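Long-range contacts in F5/8 type C domain protein (Bacteroides ovatus, PDB 4ZRX), which is a putative alpha-L-fucosidase that probably hydrolyses fucosides with a TIM-barrel domain and may bind sugars through its F5/8 type C domain: residues Val401-Val406 against Gly418-Ile423; Leu145-Asp149 against Tyr161-Phe165. Where two conformers were deposited one is given. Residue numbers count along the deposited sequence, not the author numbering.

In the fold
The two contacts lie in different parts of the chain, their centres about 43 Å apart and their nearest atoms about 29 Å apart. Interaction 2 comes first in sequence. It sits in the alpha-L-fucosidase TIM barrel, where the loop after strand 140-145 meets helix 158-174, and all its touching residues are buried. Interaction 1 is partly buried. It pairs the strands of a beta hairpin in a four-stranded antiparallel sheet beyond the barrel, with 413-420 as an outermost strand. The chemistry follows the place. Interaction 1 rests on four backbone hydrogen bonds and one enclosed phenylalanine. Interaction 2 relies on aromatic side chains, with one weak hydrogen bond.

Interaction 1. Residues Val401-Val406 against Gly418-Ile423; sequences VEAFTV and GKGTTI
Strands 401-410 and 413-420 form an antiparallel beta hairpin. The short segments run at 168°, axes 4.7 Å apart. Phe-404 with Gly-420 and Val-406 with Gly-418 are hydrogen-bonded pairs, each closed by two N-H...O=C bonds: Phe-404 N to Gly-420 O 3.0 Å, Gly-420 N to Phe-404 O 2.9 Å; Val-406 N to Gly-418 O 2.9 Å, Gly-418 N to Val-406 O 3.2 Å. Between them, Thr-405 and Lys-419 form a non-hydrogen-bonded pair, CA to CA 4.4 Å.

Phe-404 is the most covered residue. Chi1 p (66°) lays its ring over Gly-420, whose CA sits 3.9 Å from the Phe-404 centroid, a CH-pi contact. Ile-423 CD1 covers the opposite face, 4.2 Å from the Phe-404 centroid. Val-401, with chi1 t, points CG1 at residues 418-423, 3.8 Å from Ile-423 CD1. Leu-391 and Leu-429 of the facing sheet also touch Phe-404.

On the side of strand 438-446, Glu-402 and Ala-403 both face Glu-445, a classic beta bulge. Past Gly-420, residues 421-423 leave the strand, and a water joins Val-401 O (2.7 Å) to Ile-423 N (2.9 Å). On the other face, Thr-405 OG1, also bonded to Asp-444, accepts from Lys-419 NZ at 2.9 Å.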
loop_
_atom_site.group_PDB
_atom_site.type_symbol
_atom_site.label_atom_id
_atom_site.label_comp_id
_atom_site.label_asym_id
_atom_site.label_seq_id
_atom_site.Cartn_x
_atom_site.Cartn_y
_atom_site.Cartn_z
ATOM N N VAL A 401 -23.016 7.252 -4.521
ATOM C CA VAL A 401 -22.504 7.790 -5.776
ATOM C C VAL A 401 -21.908 6.682 -6.628
ATOM O O VAL A 401 -21.185 5.810 -6.158
ATOM C CB VAL A 401 -21.534 8.964 -5.566
ATOM C CG1 VAL A 401 -20.937 9.447 -6.891
ATOM C CG2 VAL A 401 -22.280 10.128 -4.898
ATOM N N GLU A 402 -22.368 6.671 -7.897
ATOM C CA GLU A 402 -21.929 5.689 -8.872
ATOM C C GLU A 402 -21.105 6.248 -10.038
ATOM O O GLU A 402 -20.296 5.515 -10.608
ATOM C CB GLU A 402 -23.102 4.939 -9.411
ATOM C CG GLU A 402 -23.800 4.121 -8.371
ATOM C CD GLU A 402 -25.097 3.508 -8.861
ATOM O OE1 GLU A 402 -25.908 4.298 -9.410
ATOM O OE2 GLU A 402 -25.333 2.230 -8.723
ATOM N N ALA A 403 -21.324 7.508 -10.408
ATOM C CA ALA A 403 -20.496 8.187 -11.420
ATOM C C ALA A 403 -20.571 9.681 -11.241
ATOM O O ALA A 403 -21.634 10.221 -10.898
ATOM C CB ALA A 403 -20.982 7.825 -12.822
ATOM N N PHE A 404 -19.443 10.360 -11.443
ATOM C CA PHE A 404 -19.430 11.796 -11.248
ATOM C C PHE A 404 -18.349 12.396 -12.155
ATOM O O PHE A 404 -17.432 11.723 -12.605
ATOM C CB PHE A 404 -19.179 12.221 -9.786
ATOM C CG PHE A 404 -17.839 11.889 -9.282
ATOM C CD1 PHE A 404 -17.555 10.621 -8.731
ATOM C CD2 PHE A 404 -16.842 12.833 -9.285
ATOM C CE1 PHE A 404 -16.290 10.340 -8.280
ATOM C CE2 PHE A 404 -15.583 12.568 -8.811
ATOM C CZ PHE A 404 -15.296 11.262 -8.311
ATOM N N THR A 405 -18.491 13.698 -12.377
ATOM C CA THR A 405 -17.601 14.506 -13.162
ATOM C C THR A 405 -17.258 15.775 -12.401
ATOM O O THR A 405 -18.112 16.308 -11.714
ATOM C CB THR A 405 -18.301 14.888 -14.496
ATOM O OG1 THR A 405 -18.655 13.661 -15.158
ATOM C CG2 THR A 405 -17.340 15.695 -15.410
ATOM N N VAL A 406 -16.016 16.254 -12.544
ATOM C CA VAL A 406 -15.550 17.486 -11.962
ATOM C C VAL A 406 -14.968 18.384 -13.056
ATOM O O VAL A 406 -14.218 17.947 -13.910
ATOM C CB VAL A 406 -14.451 17.280 -10.913
ATOM C CG1 VAL A 406 -14.153 18.507 -10.241
ATOM C CG2 VAL A 406 -14.887 16.195 -9.892
ATOM N N GLY A 418 -11.809 15.876 -14.048
ATOM C CA GLY A 418 -11.806 14.457 -13.682
ATOM C C GLY A 418 -13.135 13.820 -13.738
ATOM O O GLY A 418 -14.133 14.487 -13.796
ATOM N N LYS A 419 -13.107 12.486 -13.730
ATOM C CA LYS A 419 -14.286 11.703 -13.696
ATOM C C LYS A 419 -14.006 10.550 -12.762
ATOM O O LYS A 419 -12.890 10.040 -12.777
ATOM C CB LYS A 419 -14.592 11.129 -15.052
ATOM C CG LYS A 419 -15.375 12.067 -15.981
ATOM C CD LYS A 419 -15.726 11.321 -17.306
ATOM C CE LYS A 419 -17.112 10.889 -17.348
ATOM N NZ LYS A 419 -18.068 12.036 -17.483
ATOM N N GLY A 420 -15.032 10.104 -12.059
ATOM C CA GLY A 420 -14.907 8.981 -11.149
ATOM C C GLY A 420 -16.220 8.224 -11.092
ATOM O O GLY A 420 -17.156 8.515 -11.817
ATOM N N THR A 421 -16.192 7.184 -10.271
ATOM C CA THR A 421 -17.303 6.288 -10.096
ATOM C C THR A 421 -17.838 6.482 -8.672
ATOM O O THR A 421 -18.641 7.382 -8.450
ATOM C CB THR A 421 -16.885 4.879 -10.443
ATOM O OG1 THR A 421 -15.662 4.551 -9.806
ATOM C CG2 THR A 421 -16.741 4.737 -11.940
ATOM N N THR A 422 -17.377 5.679 -7.736
ATOM C CA THR A 422 -17.685 5.828 -6.334
ATOM C C THR A 422 -16.983 7.034 -5.730
ATOM O O THR A 422 -15.978 7.508 -6.241
ATOM C CB THR A 422 -17.272 4.561 -5.553
ATOM O OG1 THR A 422 -15.914 4.272 -5.852
ATOM C CG2 THR A 422 -18.157 3.421 -5.911
ATOM N N ILE A 423 -17.544 7.530 -4.619
ATOM C CA ILE A 423 -16.866 8.460 -3.757
ATOM C C ILE A 423 -16.650 7.792 -2.404
ATOM O O ILE A 423 -15.556 7.442 -2.087
ATOM C CB ILE A 423 -17.628 9.803 -3.645
ATOM C CG1 ILE A 423 -17.628 10.484 -5.009
ATOM C CG2 ILE A 423 -16.984 10.654 -2.593
ATOM C CD1 ILE A 423 -18.442 11.736 -5.067
HETATM O O HOH W 1 -19.841 5.948 -3.804
#

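Interaction 2. Residues Leu145-Asp149 against Tyr161-Phe165; sequences LSPWD and YNDFF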
loop_
_atom_site.group_PDB
_atom_site.type_symbol
_atom_site.label_atom_id
_atom_site.label_comp_id
_atom_site.label_asym_id
_atom_site.label_seq_id
_atom_site.Cartn_x
_atom_site.Cartn_y
_atom_site.Cartn_z
ATOM N N LEU A 145 -2.796 -10.918 15.874
ATOM C CA LEU A 145 -2.606 -12.183 16.576
ATOM C C LEU A 145 -2.861 -13.277 15.551
ATOM O O LEU A 145 -4.007 -13.554 15.200
ATOM C CB LEU A 145 -3.539 -12.287 17.785
ATOM C CG LEU A 145 -3.452 -13.599 18.557
ATOM C CD1 LEU A 145 -2.171 -13.683 19.371
ATOM C CD2 LEU A 145 -4.661 -13.795 19.453
ATOM N N SER A 146 -1.787 -13.916 15.066
ATOM C CA SER A 146 -1.936 -14.856 13.924
ATOM C C SER A 146 -2.810 -16.073 14.237
ATOM O O SER A 146 -2.474 -16.843 15.177
ATOM C CB SER A 146 -0.584 -15.296 13.418
ATOM O OG SER A 146 -0.691 -16.217 12.378
ATOM N N PRO A 147 -3.913 -16.251 13.498
ATOM C CA PRO A 147 -4.692 -17.509 13.668
ATOM C C PRO A 147 -3.820 -18.730 13.375
ATOM O O PRO A 147 -3.774 -19.633 14.202
ATOM C CB PRO A 147 -5.847 -17.332 12.671
ATOM C CG PRO A 147 -5.985 -15.843 12.565
ATOM C CD PRO A 147 -4.622 -15.300 12.612
ATOM N N TRP A 148 -3.087 -18.724 12.254
ATOM C CA TRP A 148 -2.188 -19.839 11.921
ATOM C C TRP A 148 -0.977 -19.771 12.889
ATOM O O TRP A 148 -0.310 -18.744 13.001
ATOM C CB TRP A 148 -1.709 -19.703 10.474
ATOM C CG TRP A 148 -0.777 -20.781 9.948
ATOM C CD1 TRP A 148 -0.719 -22.118 10.305
ATOM C CD2 TRP A 148 0.208 -20.599 8.950
ATOM N NE1 TRP A 148 0.260 -22.761 9.567
ATOM C CE2 TRP A 148 0.825 -21.861 8.719
ATOM C CE3 TRP A 148 0.630 -19.490 8.198
ATOM C CZ2 TRP A 148 1.863 -22.019 7.793
ATOM C CZ3 TRP A 148 1.648 -19.641 7.307
ATOM C CH2 TRP A 148 2.256 -20.917 7.098
ATOM N N ASP A 149 -0.702 -20.885 13.575
ATOM C CA ASP A 149 0.357 -20.929 14.553
ATOM C C ASP A 149 1.158 -22.202 14.268
ATOM O O ASP A 149 0.659 -23.312 14.451
ATOM C CB ASP A 149 -0.247 -20.915 15.972
ATOM C CG ASP A 149 0.773 -20.778 17.066
ATOM O OD1 ASP A 149 1.890 -21.341 16.915
ATOM O OD2 ASP A 149 0.469 -20.114 18.121
ATOM N N TYR A 161 -7.004 -25.734 20.331
ATOM C CA TYR A 161 -6.385 -24.491 19.791
ATOM C C TYR A 161 -7.306 -23.288 19.893
ATOM O O TYR A 161 -6.846 -22.192 20.152
ATOM C CB TYR A 161 -5.879 -24.632 18.369
ATOM C CG TYR A 161 -5.150 -23.354 17.923
ATOM C CD1 TYR A 161 -3.855 -23.100 18.308
ATOM C CD2 TYR A 161 -5.790 -22.424 17.138
ATOM C CE1 TYR A 161 -3.200 -21.945 17.915
ATOM C CE2 TYR A 161 -5.145 -21.256 16.739
ATOM C CZ TYR A 161 -3.864 -21.030 17.110
ATOM O OH TYR A 161 -3.236 -19.863 16.714
ATOM N N ASN A 162 -8.599 -23.488 19.698
ATOM C CA ASN A 162 -9.530 -22.392 19.854
ATOM C C ASN A 162 -9.488 -21.842 21.253
ATOM O O ASN A 162 -9.434 -20.640 21.441
ATOM C CB ASN A 162 -10.930 -22.804 19.427
ATOM C CG ASN A 162 -11.073 -22.879 17.906
ATOM O OD1 ASN A 162 -10.486 -22.073 17.175
ATOM N ND2 ASN A 162 -11.902 -23.774 17.436
ATOM N N ASP A 163 -9.464 -22.719 22.272
ATOM C CA ASP A 163 -9.352 -22.258 23.670
ATOM C C ASP A 163 -8.048 -21.511 23.894
ATOM O O ASP A 163 -8.020 -20.480 24.577
ATOM C CB ASP A 163 -9.412 -23.458 24.657
ATOM C CG ASP A 163 -9.254 -23.046 26.138
ATOM O OD1 ASP A 163 -10.267 -22.629 26.751
ATOM O OD2 ASP A 163 -8.148 -23.194 26.715
ATOM N N PHE A 164 -6.974 -22.076 23.372
ATOM C CA PHE A 164 -5.609 -21.525 23.487
ATOM C C PHE A 164 -5.560 -20.110 22.884
ATOM O O PHE A 164 -5.035 -19.173 23.485
ATOM C CB PHE A 164 -4.690 -22.511 22.705
ATOM C CG PHE A 164 -3.226 -22.070 22.539
ATOM C CD1 PHE A 164 -2.270 -22.369 23.490
ATOM C CD2 PHE A 164 -2.835 -21.390 21.408
ATOM C CE1 PHE A 164 -0.925 -21.987 23.286
ATOM C CE2 PHE A 164 -1.571 -21.049 21.203
ATOM C CZ PHE A 164 -0.607 -21.310 22.153
ATOM N N PHE A 165 -6.136 -20.013 21.713
ATOM C CA PHE A 165 -6.240 -18.739 20.976
ATOM C C PHE A 165 -7.023 -17.715 21.746
ATOM O O PHE A 165 -6.597 -16.584 21.879
ATOM C CB PHE A 165 -6.820 -18.963 19.612
ATOM C CG PHE A 165 -6.629 -17.766 18.645
ATOM C CD1 PHE A 165 -5.408 -17.579 18.004
ATOM C CD2 PHE A 165 -7.626 -16.844 18.470
ATOM C CE1 PHE A 165 -5.222 -16.509 17.158
ATOM C CE2 PHE A 165 -7.463 -15.772 17.596
ATOM C CZ PHE A 165 -6.231 -15.609 16.947
#
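Helix 158-174 presents three aromatic side chains to the loop that follows strand 140-145 of the TIM barrel. This is a strand-to-helix connection of the beta/alpha barrel. Tyr-161, Phe-164 and Phe-165 all have chi1 t. The CA-to-CB bonds of Phe-164 and Phe-165 point sideways, yet with this rotamer their rings still reach the loop, while Tyr-161 brings its hydroxyl to Pro-147 O.

Phe-165 has the most covered surface. Its ring lies against Leu-145 and Pro-147. Leu-145 (chi1 t, chi2 p) sends CD2 over one ring face, 3.8 Å from the Phe-165 centroid, as a CH-pi contact. Ser-146 O approaches the ring edge, 3.4 Å from Phe-165 CE1. Pro-147 CA is 3.7 Å from Phe-165 CE1. The CA-to-CB bond of Pro-147 points away from the helix, so backbone atoms make its closest contacts.

One turn earlier, Tyr-161 OH donates a weak hydrogen bond to Pro-147 O at 2.6 Å, and Asp-149 CB lies 3.3 Å from Tyr-161 OH. Asp-149, with chi1 t, also brings OD2 to the edge of the Phe-164 ring, 3.8 Å from Phe-164 CE2. Lys-97 forms a salt bridge with Asp-149 and a hydrogen bond with Tyr-161 OH.

The chemistry is thus divided: Leu-145 and Pro-147 meet Phe-165 by apolar contact, while Tyr-161 and Asp-149 share Lys-97, which implies that one lysine serves the polar ends of two buried side chains beside an apolar patch.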